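Local coordinates for protein polysaccharide deacetylase (Bacillus anthracis, PDB 2J13) that probably removes acetyl groups from peptidoglycan sugars of the bacterial cell wall, as a zinc-binding family 4 carbohydrate esterase, at residues A[39-44]-A[173-178]; A[35-40]-A[156-161]. All coordinates share one frame; numbering follows the deposited sequence.

Overall arrangement
The two contacts illustrate how one short helix can be anchored to a larger fold at neighbouring points. Helix 35-43 supplies the first partner of both: its first two-thirds in interaction 2, its end and the turn after it in interaction 1, with Asp-39 and Leu-40 common to the two segments. The second partners come more than a hundred residues later and in sequence order, 156-161 before 173-178, joined by helix 160-168. The contact centres lie about 7 Å apart, and Phe-175 CZ packs on Phe-158 CD1 at 3.8 Å. Together they fasten helix 35-43, early in the chain, to segments within the NodB homology region; both contacts lie on the same side of the chain's centre.

Interaction 1: A[39-44]-A[173-178]; sequences DLLQKN and NVFWSL
Leu-41 and Phe-175 reach across to each other with matching first torsions: chi1 of -84° in the leucine and -68° in the phenylalanine set each CG anti to its own carbonyl carbon. The second leucine torsion then carries CD2 to Phe-175 CD2, 3.9 Å away, a slanting approach that is neither flat on the ring nor squarely at its rim. Trp-20 stacks on the same phenylalanine ring and also touches Leu-41, extending the apolar cluster.

A polar link lies beside it. Asn-173 ND2 donates to Asn-44 O over 2.9 Å, but the bond is bent and weak; the stronger partner of this amide nitrogen is Leu-163 O, in helix 160-168. Asn-44 in turn bends its own side chain back to the helix it follows, ND2 meeting a lone pair of Leu-40 O at 2.7 Å and almost in its own amide plane. This nearly straight bond probably helps hold the turn from which Asn-44 offers its carbonyl. Backbone bonds of Asn-173 to Gly-45 and Phe-47 continue the join, so the contact marks a helix-to-strand turn leading into strand 46-47, an edge of the small parallel sheet with 172-174 and 150-151.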
ATOM      1  N   ASP A  39     -18.389  -6.102   1.144  1.00 46.32           N
ATOM      2  CA  ASP A  39     -19.167  -5.191   1.982  1.00 46.12           C
ATOM      3  C   ASP A  39     -18.417  -4.779   3.262  1.00 43.88           C
ATOM      4  O   ASP A  39     -18.627  -3.670   3.740  1.00 43.78           O
ATOM      5  CB  ASP A  39     -20.571  -5.695   2.306  1.00 47.30           C
ATOM      6  CG  ASP A  39     -21.585  -4.542   2.451  1.00 51.13           C
ATOM      7  OD1 ASP A  39     -21.221  -3.357   2.204  1.00 54.97           O
ATOM      8  OD2 ASP A  39     -22.753  -4.811   2.823  1.00 55.19           O
ATOM      9  N   LEU A  40     -17.569  -5.643   3.817  1.00 41.45           N
ATOM     10  CA  LEU A  40     -16.732  -5.208   4.968  1.00 39.86           C
ATOM     11  C   LEU A  40     -15.896  -3.997   4.559  1.00 38.34           C
ATOM     12  O   LEU A  40     -15.814  -3.003   5.300  1.00 36.89           O
ATOM     13  CB  LEU A  40     -15.826  -6.324   5.502  1.00 39.63           C
ATOM     14  CG  LEU A  40     -16.384  -7.342   6.504  1.00 40.07           C
ATOM     15  CD1 LEU A  40     -15.470  -8.529   6.692  1.00 40.51           C
ATOM     16  CD2 LEU A  40     -16.670  -6.677   7.870  1.00 39.40           C
ATOM     17  N   LEU A  41     -15.281  -4.061   3.372  1.00 37.42           N
ATOM     18  CA  LEU A  41     -14.450  -2.943   2.902  1.00 37.27           C
ATOM     19  C   LEU A  41     -15.280  -1.707   2.578  1.00 37.55           C
ATOM     20  O   LEU A  41     -14.954  -0.592   2.963  1.00 36.33           O
ATOM     21  CB  LEU A  41     -13.627  -3.360   1.664  1.00 37.18           C
ATOM     22  CG  LEU A  41     -12.306  -4.082   1.873  1.00 39.23           C
ATOM     23  CD1 LEU A  41     -12.445  -5.392   2.611  1.00 41.80           C
ATOM     24  CD2 LEU A  41     -11.627  -4.306   0.501  1.00 36.91           C
ATOM     25  N   GLN A  42     -16.359  -1.910   1.839  1.00 38.43           N
ATOM     26  CA  GLN A  42     -17.255  -0.834   1.470  1.00 40.39           C
ATOM     27  C   GLN A  42     -17.736   0.021   2.667  1.00 39.99           C
ATOM     28  O   GLN A  42     -17.680   1.249   2.617  1.00 40.56           O
ATOM     29  CB  GLN A  42     -18.451  -1.447   0.723  1.00 40.69           C
ATOM     30  CG  GLN A  42     -19.502  -0.471   0.256  1.00 43.15           C
ATOM     31  CD  GLN A  42     -20.741  -1.185  -0.295  1.00 44.01           C
ATOM     32  OE1 GLN A  42     -20.729  -2.405  -0.536  1.00 48.64           O
ATOM     33  NE2 GLN A  42     -21.822  -0.424  -0.486  1.00 47.82           N
ATOM     34  N   LYS A  43     -18.182  -0.629   3.739  1.00 39.37           N
ATOM     35  CA  LYS A  43     -18.729   0.085   4.904  1.00 39.45           C
ATOM     36  C   LYS A  43     -17.652   0.653   5.843  1.00 37.51           C
ATOM     37  O   LYS A  43     -17.952   1.471   6.723  1.00 37.34           O
ATOM     38  CB  LYS A  43     -19.626  -0.826   5.746  1.00 39.95           C
ATOM     39  CG  LYS A  43     -20.668  -1.669   5.001  1.00 41.97           C
ATOM     40  CD  LYS A  43     -21.481  -2.473   6.030  1.00 42.94           C
ATOM     41  CE  LYS A  43     -21.668  -3.942   5.668  1.00 45.87           C
ATOM     42  NZ  LYS A  43     -20.423  -4.770   5.712  1.00 47.20           N
ATOM     43  N   ASN A  44     -16.404   0.218   5.669  1.00 35.28           N
ATOM     44  CA  ASN A  44     -15.336   0.567   6.610  1.00 33.50           C
ATOM     45  C   ASN A  44     -14.093   1.138   5.937  1.00 32.47           C
ATOM     46  O   ASN A  44     -12.987   0.819   6.351  1.00 31.83           O
ATOM     47  CB  ASN A  44     -14.964  -0.664   7.425  1.00 33.21           C
ATOM     48  CG  ASN A  44     -16.128  -1.217   8.223  1.00 34.27           C
ATOM     49  OD1 ASN A  44     -16.500  -0.656   9.255  1.00 37.05           O
ATOM     50  ND2 ASN A  44     -16.682  -2.343   7.779  1.00 34.11           N
ATOM     51  N   ASN A 173      -8.233   1.880   4.328  1.00 21.11           N
ATOM     52  CA  ASN A 173      -7.696   0.546   4.392  1.00 21.34           C
ATOM     53  C   ASN A 173      -7.475   0.105   2.928  1.00 21.60           C
ATOM     54  O   ASN A 173      -8.448  -0.143   2.202  1.00 22.07           O
ATOM     55  CB  ASN A 173      -8.742  -0.373   4.998  1.00 21.61           C
ATOM     56  CG  ASN A 173      -8.974  -0.123   6.504  1.00 23.22           C
ATOM     57  OD1 ASN A 173      -8.135  -0.497   7.327  1.00 24.10           O
ATOM     58  ND2 ASN A 173     -10.125   0.488   6.857  1.00 23.81           N
ATOM     59  N   VAL A 174      -6.221  -0.049   2.540  1.00 20.66           N
ATOM     60  CA  VAL A 174      -5.868  -0.272   1.136  1.00 20.08           C
ATOM     61  C   VAL A 174      -5.322  -1.675   0.967  1.00 20.34           C
ATOM     62  O   VAL A 174      -4.235  -1.998   1.456  1.00 19.73           O
ATOM     63  CB  VAL A 174      -4.845   0.742   0.636  1.00 19.85           C
ATOM     64  CG1 VAL A 174      -4.599   0.509  -0.855  1.00 19.32           C
ATOM     65  CG2 VAL A 174      -5.300   2.174   0.898  1.00 21.13           C
ATOM     66  N   PHE A 175      -6.095  -2.522   0.272  1.00 20.05           N
ATOM     67  CA  PHE A 175      -5.678  -3.881  -0.022  1.00 20.17           C
ATOM     68  C   PHE A 175      -5.126  -3.935  -1.437  1.00 20.84           C
ATOM     69  O   PHE A 175      -4.512  -2.971  -1.843  1.00 21.18           O
ATOM     70  CB  PHE A 175      -6.839  -4.834   0.266  1.00 20.72           C
ATOM     71  CG  PHE A 175      -7.153  -4.917   1.723  1.00 19.04           C
ATOM     72  CD1 PHE A 175      -6.434  -5.751   2.545  1.00 20.60           C
ATOM     73  CD2 PHE A 175      -8.116  -4.129   2.264  1.00 20.19           C
ATOM     74  CE1 PHE A 175      -6.708  -5.810   3.907  1.00 22.03           C
ATOM     75  CE2 PHE A 175      -8.407  -4.198   3.629  1.00 21.57           C
ATOM     76  CZ  PHE A 175      -7.692  -5.033   4.423  1.00 19.85           C
ATOM     77  N   TRP A 176      -5.344  -5.004  -2.186  1.00 20.45           N
ATOM     78  CA  TRP A 176      -4.776  -5.120  -3.555  1.00 20.52           C
ATOM     79  C   TRP A 176      -5.622  -6.079  -4.351  1.00 22.00           C
ATOM     80  O   TRP A 176      -6.392  -6.845  -3.778  1.00 22.99           O
ATOM     81  CB  TRP A 176      -3.323  -5.608  -3.533  1.00 20.52           C
ATOM     82  CG  TRP A 176      -3.105  -6.926  -2.907  1.00 21.08           C
ATOM     83  CD1 TRP A 176      -3.077  -8.145  -3.504  1.00 21.77           C
ATOM     84  CD2 TRP A 176      -2.905  -7.170  -1.504  1.00 21.74           C
ATOM     85  NE1 TRP A 176      -2.854  -9.134  -2.579  1.00 23.12           N
ATOM     86  CE2 TRP A 176      -2.754  -8.561  -1.336  1.00 23.02           C
ATOM     87  CE3 TRP A 176      -2.846  -6.346  -0.378  1.00 21.17           C
ATOM     88  CZ2 TRP A 176      -2.548  -9.142  -0.086  1.00 22.45           C
ATOM     89  CZ3 TRP A 176      -2.643  -6.927   0.844  1.00 20.96           C
ATOM     90  CH2 TRP A 176      -2.500  -8.303   0.990  1.00 21.88           C
ATOM     91  N   SER A 177      -5.447  -6.063  -5.659  1.00 23.39           N
ATOM     92  CA  SER A 177      -6.149  -7.034  -6.506  1.00 25.02           C
ATOM     93  C   SER A 177      -5.268  -8.047  -7.211  1.00 26.57           C
ATOM     94  O   SER A 177      -5.756  -9.143  -7.603  1.00 28.11           O
ATOM     95  CB  SER A 177      -7.067  -6.312  -7.478  1.00 25.84           C
ATOM     96  OG  SER A 177      -6.332  -5.614  -8.453  1.00 27.12           O
ATOM     97  N   LEU A 178      -3.979  -7.754  -7.292  1.00 26.34           N
ATOM     98  CA  LEU A 178      -3.008  -8.614  -7.898  1.00 28.73           C
ATOM     99  C   LEU A 178      -1.713  -8.478  -7.145  1.00 28.51           C
ATOM    100  O   LEU A 178      -1.236  -7.368  -6.987  1.00 28.96           O
ATOM    101  CB  LEU A 178      -2.806  -8.115  -9.332  1.00 30.03           C
ATOM    102  CG  LEU A 178      -2.651  -9.131 -10.443  1.00 35.12           C
ATOM    103  CD1 LEU A 178      -3.837 -10.116 -10.440  1.00 37.23           C
ATOM    104  CD2 LEU A 178      -2.536  -8.325 -11.734  1.00 37.62           C
TER

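Interaction 2: A[35-40]-A[156-161]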
ATOM      1  N   LYS A  35     -18.667 -11.506  -1.317  1.00 46.71           N
ATOM      2  CA  LYS A  35     -19.643 -10.562  -0.780  1.00 48.46           C
ATOM      3  C   LYS A  35     -19.232 -10.057   0.604  1.00 49.80           C
ATOM      4  O   LYS A  35     -19.360  -8.876   0.899  1.00 50.07           O
ATOM      5  CB  LYS A  35     -21.028 -11.216  -0.700  1.00 48.78           C
ATOM      6  N   LEU A  36     -18.750 -10.970   1.442  1.00 50.76           N
ATOM      7  CA  LEU A  36     -18.383 -10.645   2.808  1.00 51.00           C
ATOM      8  C   LEU A  36     -17.305  -9.567   2.812  1.00 49.89           C
ATOM      9  O   LEU A  36     -17.482  -8.493   3.401  1.00 49.25           O
ATOM     10  CB  LEU A  36     -17.889 -11.897   3.545  1.00 51.29           C
ATOM     11  CG  LEU A  36     -17.469 -11.694   5.010  1.00 52.22           C
ATOM     12  CD1 LEU A  36     -18.613 -11.094   5.825  1.00 53.24           C
ATOM     13  CD2 LEU A  36     -16.954 -12.990   5.648  1.00 51.77           C
ATOM     14  N   TYR A  37     -16.206  -9.856   2.122  1.00 48.65           N
ATOM     15  CA  TYR A  37     -15.071  -8.929   2.067  1.00 47.15           C
ATOM     16  C   TYR A  37     -15.473  -7.628   1.398  1.00 46.89           C
ATOM     17  O   TYR A  37     -15.231  -6.544   1.925  1.00 46.32           O
ATOM     18  CB  TYR A  37     -13.899  -9.566   1.327  1.00 46.40           C
ATOM     19  CG  TYR A  37     -13.115 -10.619   2.087  1.00 44.89           C
ATOM     20  CD1 TYR A  37     -13.594 -11.203   3.265  1.00 41.28           C
ATOM     21  CD2 TYR A  37     -11.887 -11.049   1.599  1.00 45.18           C
ATOM     22  CE1 TYR A  37     -12.863 -12.192   3.933  1.00 42.65           C
ATOM     23  CE2 TYR A  37     -11.146 -12.016   2.259  1.00 46.16           C
ATOM     24  CZ  TYR A  37     -11.636 -12.592   3.423  1.00 45.08           C
ATOM     25  OH  TYR A  37     -10.878 -13.562   4.048  1.00 42.84           O
ATOM     26  N   THR A  38     -16.091  -7.726   0.232  1.00 46.75           N
ATOM     27  CA  THR A  38     -16.594  -6.545  -0.471  1.00 46.73           C
ATOM     28  C   THR A  38     -17.378  -5.599   0.433  1.00 46.57           C
ATOM     29  O   THR A  38     -17.061  -4.408   0.494  1.00 46.07           O
ATOM     30  CB  THR A  38     -17.487  -6.951  -1.681  1.00 46.88           C
ATOM     31  OG1 THR A  38     -16.754  -7.864  -2.505  1.00 47.57           O
ATOM     32  CG2 THR A  38     -17.892  -5.734  -2.507  1.00 46.63           C
ATOM     33  N   ASP A  39     -18.389  -6.102   1.144  1.00 46.32           N
ATOM     34  CA  ASP A  39     -19.167  -5.191   1.982  1.00 46.12           C
ATOM     35  C   ASP A  39     -18.417  -4.779   3.262  1.00 43.88           C
ATOM     36  O   ASP A  39     -18.627  -3.670   3.740  1.00 43.78           O
ATOM     37  CB  ASP A  39     -20.571  -5.695   2.306  1.00 47.30           C
ATOM     38  CG  ASP A  39     -21.585  -4.542   2.451  1.00 51.13           C
ATOM     39  OD1 ASP A  39     -21.221  -3.357   2.204  1.00 54.97           O
ATOM     40  OD2 ASP A  39     -22.753  -4.811   2.823  1.00 55.19           O
ATOM     41  N   LEU A  40     -17.569  -5.643   3.817  1.00 41.45           N
ATOM     42  CA  LEU A  40     -16.732  -5.208   4.968  1.00 39.86           C
ATOM     43  C   LEU A  40     -15.896  -3.997   4.559  1.00 38.34           C
ATOM     44  O   LEU A  40     -15.814  -3.003   5.300  1.00 36.89           O
ATOM     45  CB  LEU A  40     -15.826  -6.324   5.502  1.00 39.63           C
ATOM     46  CG  LEU A  40     -16.384  -7.342   6.504  1.00 40.07           C
ATOM     47  CD1 LEU A  40     -15.470  -8.529   6.692  1.00 40.51           C
ATOM     48  CD2 LEU A  40     -16.670  -6.677   7.870  1.00 39.40           C
ATOM     49  N   GLY A 156      -2.119  -8.450   5.263  1.00 21.89           N
ATOM     50  CA  GLY A 156      -3.483  -8.334   4.792  1.00 22.91           C
ATOM     51  C   GLY A 156      -4.499  -8.903   5.780  1.00 23.00           C
ATOM     52  O   GLY A 156      -5.625  -9.239   5.399  1.00 24.37           O
ATOM     53  N   VAL A 157      -4.102  -8.992   7.052  1.00 22.04           N
ATOM     54  CA  VAL A 157      -4.995  -9.512   8.088  1.00 23.38           C
ATOM     55  C   VAL A 157      -5.868  -8.392   8.639  1.00 22.98           C
ATOM     56  O   VAL A 157      -5.383  -7.286   9.013  1.00 22.33           O
ATOM     57  CB  VAL A 157      -4.230 -10.252   9.178  1.00 23.96           C
ATOM     58  CG1 VAL A 157      -5.172 -10.686  10.331  1.00 26.90           C
ATOM     59  CG2 VAL A 157      -3.463 -11.463   8.582  1.00 25.20           C
ATOM     60  N   PHE A 158      -7.157  -8.679   8.740  1.00 23.51           N
ATOM     61  CA  PHE A 158      -8.135  -7.713   9.224  1.00 23.65           C
ATOM     62  C   PHE A 158      -9.343  -8.395   9.879  1.00 24.61           C
ATOM     63  O   PHE A 158      -9.586  -9.595   9.652  1.00 25.13           O
ATOM     64  CB  PHE A 158      -8.640  -6.805   8.113  1.00 23.63           C
ATOM     65  CG  PHE A 158      -9.456  -7.523   7.063  1.00 24.54           C
ATOM     66  CD1 PHE A 158      -8.818  -8.257   6.068  1.00 25.03           C
ATOM     67  CD2 PHE A 158     -10.831  -7.467   7.092  1.00 26.82           C
ATOM     68  CE1 PHE A 158      -9.550  -8.946   5.101  1.00 25.10           C
ATOM     69  CE2 PHE A 158     -11.573  -8.148   6.127  1.00 25.78           C
ATOM     70  CZ  PHE A 158     -10.905  -8.880   5.140  1.00 24.47           C
ATOM     71  N   SER A 159     -10.061  -7.591  10.647  1.00 24.49           N
ATOM     72  CA  SER A 159     -11.434  -7.894  11.099  1.00 24.76           C
ATOM     73  C   SER A 159     -12.310  -6.694  10.868  1.00 25.19           C
ATOM     74  O   SER A 159     -11.852  -5.625  10.523  1.00 24.10           O
ATOM     75  CB  SER A 159     -11.423  -8.270  12.578  1.00 25.10           C
ATOM     76  OG  SER A 159     -10.958  -7.164  13.347  1.00 25.46           O
ATOM     77  N   GLU A 160     -13.614  -6.839  11.055  1.00 26.01           N
ATOM     78  CA  GLU A 160     -14.479  -5.684  11.078  1.00 27.43           C
ATOM     79  C   GLU A 160     -13.971  -4.607  12.039  1.00 26.13           C
ATOM     80  O   GLU A 160     -13.987  -3.408  11.719  1.00 25.87           O
ATOM     81  CB  GLU A 160     -15.914  -6.091  11.466  1.00 28.11           C
ATOM     82  CG  GLU A 160     -16.887  -4.991  11.163  1.00 30.74           C
ATOM     83  CD  GLU A 160     -18.301  -5.232  11.697  1.00 32.33           C
ATOM     84  OE1 GLU A 160     -18.493  -6.047  12.637  1.00 37.75           O
ATOM     85  OE2 GLU A 160     -19.205  -4.553  11.154  1.00 39.15           O
ATOM     86  N   ARG A 161     -13.544  -5.029  13.223  1.00 26.35           N
ATOM     87  CA  ARG A 161     -13.051  -4.084  14.229  1.00 26.32           C
ATOM     88  C   ARG A 161     -11.844  -3.290  13.737  1.00 25.80           C
ATOM     89  O   ARG A 161     -11.831  -2.064  13.839  1.00 25.41           O
ATOM     90  CB  ARG A 161     -12.694  -4.798  15.517  1.00 27.28           C
ATOM     91  CG  ARG A 161     -12.419  -3.812  16.652  1.00 29.71           C
ATOM     92  CD  ARG A 161     -11.663  -4.418  17.752  1.00 30.64           C
ATOM     93  NE  ARG A 161     -11.747  -3.549  18.919  1.00 31.68           N
ATOM     94  CZ  ARG A 161     -12.812  -3.497  19.704  1.00 31.41           C
ATOM     95  NH1 ARG A 161     -13.865  -4.275  19.451  1.00 32.68           N
ATOM     96  NH2 ARG A 161     -12.828  -2.656  20.730  1.00 32.00           N
TER
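Phe-158 points the edge of its ring at the face of Tyr-37, a T-shaped pair with centroids 5.2 Å apart and planes at 75°. The touching atom is CZ, poised over the middle of the tyrosine ring and almost equally far from its CD1 and CE1. A chi1 of 67° places the phenylalanine CG between backbone N and carbonyl carbon, and from this strand position the ring extends toward the helix. In Tyr-37, by contrast, CG lies anti to the carbonyl carbon, beside the backbone N, and the ring presents one face to Phe-158 CZ; its hydroxyl is bonded to Asn-19 O, tying down the far end.

Here helix 35-43 packs on the strand-to-helix junction 157-160: strand 157-158 pairs antiparallel with 18-19, and Ser-159 stands at the N-cap of helix 160-168, its backbone N bonded to Thr-162 OG1, consistent with a capping box. His-18, from the pairing strand, meets both aromatic rings.

Leu-40 divides its two methyls between the strand and the new helix. CD1 sits at the rim of the Phe-158 ring, 4.0 Å from CE2, while CD2 rests on the aliphatic stem of Glu-160, 3.7 Å from CG. That stem has CG anti to the backbone N (chi1 -166°) and the chain extended beyond it, and crosses the leucine at about a right angle. Glutamate OE1 accepts a hydrogen bond from Thr-14 N.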